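Local atomic coordinates of foldase protein PrsA 2 (Bacillus anthracis, PDB entry 6VJ4), a protein that catalyses cis-trans isomerisation of peptidyl-prolyl bonds, helps secreted proteins to fold outside the cell after translocation and is important for secretion of the protective antigen. Residues Ile115-Glu120 with Lys124-Lys129. Numbering follows the deposited sequence.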
ATOM      1  N   ILE A 115      27.489  35.014  -4.382  1.00 18.66           N
ATOM      2  CA  ILE A 115      27.627  35.219  -2.920  1.00 19.61           C
ATOM      3  C   ILE A 115      26.348  34.668  -2.301  1.00 20.25           C
ATOM      4  O   ILE A 115      25.267  35.118  -2.726  1.00 21.45           O
ATOM      5  CB  ILE A 115      27.831  36.701  -2.614  1.00 19.74           C
ATOM      6  CG1 ILE A 115      29.092  37.204  -3.320  1.00 19.97           C
ATOM      7  CG2 ILE A 115      27.831  36.945  -1.110  1.00 21.62           C
ATOM      8  CD1 ILE A 115      29.266  38.669  -3.281  1.00 22.07           C
ATOM      9  N   LEU A 116      26.492  33.721  -1.378  1.00 20.17           N
ATOM     10  CA  LEU A 116      25.339  33.107  -0.682  1.00 21.30           C
ATOM     11  C   LEU A 116      25.245  33.630   0.753  1.00 22.94           C
ATOM     12  O   LEU A 116      26.245  33.550   1.488  1.00 22.46           O
ATOM     13  CB  LEU A 116      25.504  31.591  -0.690  1.00 22.54           C
ATOM     14  CG  LEU A 116      24.459  30.823   0.110  1.00 25.97           C
ATOM     15  CD1 LEU A 116      23.064  31.077  -0.441  1.00 27.61           C
ATOM     16  CD2 LEU A 116      24.781  29.332   0.077  1.00 28.38           C
ATOM     17  N   VAL A 117      24.089  34.172   1.111  1.00 23.24           N
ATOM     18  CA  VAL A 117      23.850  34.662   2.501  1.00 25.12           C
ATOM     19  C   VAL A 117      22.492  34.138   2.979  1.00 26.82           C
ATOM     20  O   VAL A 117      21.665  33.761   2.170  1.00 26.92           O
ATOM     21  CB  VAL A 117      23.973  36.190   2.653  1.00 27.35           C
ATOM     22  CG1 VAL A 117      25.393  36.676   2.384  1.00 28.95           C
ATOM     23  CG2 VAL A 117      22.962  36.961   1.823  1.00 27.65           C
ATOM     24  N   SER A 118      22.286  34.046   4.290  1.00 30.26           N
ATOM     25  CA  SER A 118      20.993  33.465   4.738  1.00 33.38           C
ATOM     26  C   SER A 118      19.952  34.569   4.940  1.00 38.03           C
ATOM     27  O   SER A 118      18.751  34.273   4.850  1.00 41.51           O
ATOM     28  CB  SER A 118      21.195  32.661   5.998  1.00 38.32           C
ATOM     29  OG  SER A 118      21.893  33.438   6.949  1.00 40.26           O
ATOM     30  N   ASP A 119      20.415  35.787   5.195  1.00 39.97           N
ATOM     31  CA  ASP A 119      19.527  36.928   5.540  1.00 45.59           C
ATOM     32  C   ASP A 119      19.268  37.733   4.267  1.00 45.25           C
ATOM     33  O   ASP A 119      20.265  38.160   3.670  1.00 38.73           O
ATOM     34  CB  ASP A 119      20.198  37.778   6.618  1.00 46.99           C
ATOM     35  CG  ASP A 119      19.325  38.890   7.167  1.00 51.42           C
ATOM     36  OD1 ASP A 119      18.444  38.581   7.990  1.00 53.57           O
ATOM     37  OD2 ASP A 119      19.520  40.053   6.742  1.00 52.08           O
ATOM     38  N   GLU A 120      17.990  37.927   3.898  1.00 47.10           N
ATOM     39  CA  GLU A 120      17.595  38.669   2.666  1.00 44.61           C
ATOM     40  C   GLU A 120      18.055  40.133   2.756  1.00 40.67           C
ATOM     41  O   GLU A 120      18.449  40.690   1.704  1.00 35.21           O
ATOM     42  CB  GLU A 120      16.083  38.610   2.438  1.00 46.47           C
ATOM     43  CG  GLU A 120      15.634  39.310   1.167  1.00 47.50           C
ATOM     44  CD  GLU A 120      14.133  39.376   0.929  1.00 55.48           C
ATOM     45  OE1 GLU A 120      13.379  38.790   1.728  1.00 63.44           O
ATOM     46  OE2 GLU A 120      13.718  40.022  -0.053  1.00 59.37           O
ATOM     47  N   LYS A 124      20.482  42.176   0.138  1.00 28.21           N
ATOM     48  CA  LYS A 124      20.186  43.506  -0.454  1.00 27.90           C
ATOM     49  C   LYS A 124      21.344  44.469  -0.164  1.00 28.59           C
ATOM     50  O   LYS A 124      21.702  45.239  -1.065  1.00 30.49           O
ATOM     51  CB  LYS A 124      18.879  44.069   0.099  1.00 31.17           C
ATOM     52  CG  LYS A 124      17.616  43.365  -0.362  1.00 34.00           C
ATOM     53  CD  LYS A 124      16.360  43.983   0.212  1.00 39.24           C
ATOM     54  CE  LYS A 124      15.095  43.301  -0.267  1.00 44.69           C
ATOM     55  NZ  LYS A 124      13.887  43.885   0.366  1.00 50.66           N
ATOM     56  N   GLU A 125      21.913  44.401   1.038  1.00 29.79           N
ATOM     57  CA  GLU A 125      23.021  45.329   1.384  1.00 33.42           C
ATOM     58  C   GLU A 125      24.256  44.933   0.565  1.00 31.24           C
ATOM     59  O   GLU A 125      24.974  45.848   0.124  1.00 30.89           O
ATOM     60  CB  GLU A 125      23.205  45.390   2.897  1.00 37.24           C
ATOM     61  CG  GLU A 125      22.065  46.113   3.606  1.00 42.34           C
ATOM     62  CD  GLU A 125      21.846  47.555   3.164  1.00 43.98           C
ATOM     63  OE1 GLU A 125      20.683  47.944   2.959  1.00 48.36           O
ATOM     64  OE2 GLU A 125      22.839  48.292   3.038  1.00 49.95           O
ATOM     65  N   ILE A 126      24.450  43.637   0.300  1.00 30.14           N
ATOM     66  CA  ILE A 126      25.596  43.219  -0.563  1.00 30.48           C
ATOM     67  C   ILE A 126      25.392  43.785  -1.964  1.00 28.04           C
ATOM     68  O   ILE A 126      26.357  44.308  -2.526  1.00 28.31           O
ATOM     69  CB  ILE A 126      25.784  41.692  -0.542  1.00 30.60           C
ATOM     70  CG1 ILE A 126      26.459  41.296   0.773  1.00 34.88           C
ATOM     71  CG2 ILE A 126      26.581  41.205  -1.743  1.00 30.08           C
ATOM     72  CD1 ILE A 126      26.518  39.836   1.026  1.00 33.61           C
ATOM     73  N   LYS A 127      24.168  43.680  -2.501  1.00 26.43           N
ATOM     74  CA  LYS A 127      23.874  44.207  -3.859  1.00 28.58           C
ATOM     75  C   LYS A 127      24.179  45.717  -3.907  1.00 29.39           C
ATOM     76  O   LYS A 127      24.807  46.170  -4.879  1.00 32.04           O
ATOM     77  CB  LYS A 127      22.402  43.940  -4.210  1.00 30.05           C
ATOM     78  CG  LYS A 127      21.962  44.419  -5.585  1.00 32.96           C
ATOM     79  CD  LYS A 127      22.805  43.866  -6.712  1.00 35.86           C
ATOM     80  CE  LYS A 127      22.161  43.971  -8.083  1.00 38.79           C
ATOM     81  NZ  LYS A 127      21.831  45.364  -8.441  1.00 41.56           N
ATOM     82  N   LYS A 128      23.749  46.448  -2.891  1.00 33.60           N
ATOM     83  CA  LYS A 128      23.991  47.917  -2.821  1.00 35.97           C
ATOM     84  C   LYS A 128      25.496  48.221  -2.917  1.00 36.09           C
ATOM     85  O   LYS A 128      25.867  49.125  -3.706  1.00 39.28           O
ATOM     86  CB  LYS A 128      23.369  48.485  -1.545  1.00 42.11           C
ATOM     87  CG  LYS A 128      21.863  48.703  -1.608  1.00 43.95           C
ATOM     88  CD  LYS A 128      21.315  49.379  -0.373  1.00 48.49           C
ATOM     89  CE  LYS A 128      19.828  49.658  -0.451  1.00 52.76           C
ATOM     90  NZ  LYS A 128      19.043  48.408  -0.589  1.00 56.00           N
ATOM     91  N   LYS A 129      26.330  47.429  -2.240  1.00 32.51           N
ATOM     92  CA  LYS A 129      27.805  47.648  -2.236  1.00 32.59           C
ATOM     93  C   LYS A 129      28.377  47.339  -3.621  1.00 30.39           C
ATOM     94  O   LYS A 129      29.173  48.145  -4.147  1.00 29.45           O
ATOM     95  CB  LYS A 129      28.470  46.797  -1.153  1.00 32.62           C
ATOM     96  CG  LYS A 129      28.305  47.302   0.276  1.00 40.26           C
ATOM     97  CD  LYS A 129      28.852  46.338   1.288  1.00 41.98           C
ATOM     98  CE  LYS A 129      28.656  46.783   2.722  1.00 48.53           C
ATOM     99  NZ  LYS A 129      29.119  45.731   3.658  1.00 48.84           N
TER
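Ile126 reaches from the helix onto the end of a β-strand, and Ile115 and Val117 receive it, a compact example of a helix packed against the strand that leads into it. The apolar part centres on one methyl group: CD1 of Ile126 lies 3.6 Å from CG1 of Val117 and 3.8 Å from CG2 of Ile115. With CG1 set anti to its carbonyl carbon (chi1 -77°) and the chain extended, Ile126 carries this methyl out to the strand, while its CG2 branch makes a second touch, meeting CD1 of Ile115 at 4.0 Å.

The polar part belongs to the helix's first turn. Lys124 N donates to Glu120 O at 3.0 Å, an i to i+4 bond, and the two extended side chains cross at an angle, with Glu120 OE2 lying 3.6 Å from the CE methylene of Lys124 and 3.9 Å from its NZ, a long and so probably weak salt bridge. Just before the helix, Asp119 is the N-cap, its OD2 accepting from the backbone N of Glu122.

Within this parvulin-type domain, strand 110-117 pairs with strand 189-198 through Ile115 and Val117, and helix 136-143 touches Ile115 through Phe136, Leu139 and Ala140, and Ile126 of helix 120-131 through Glu143.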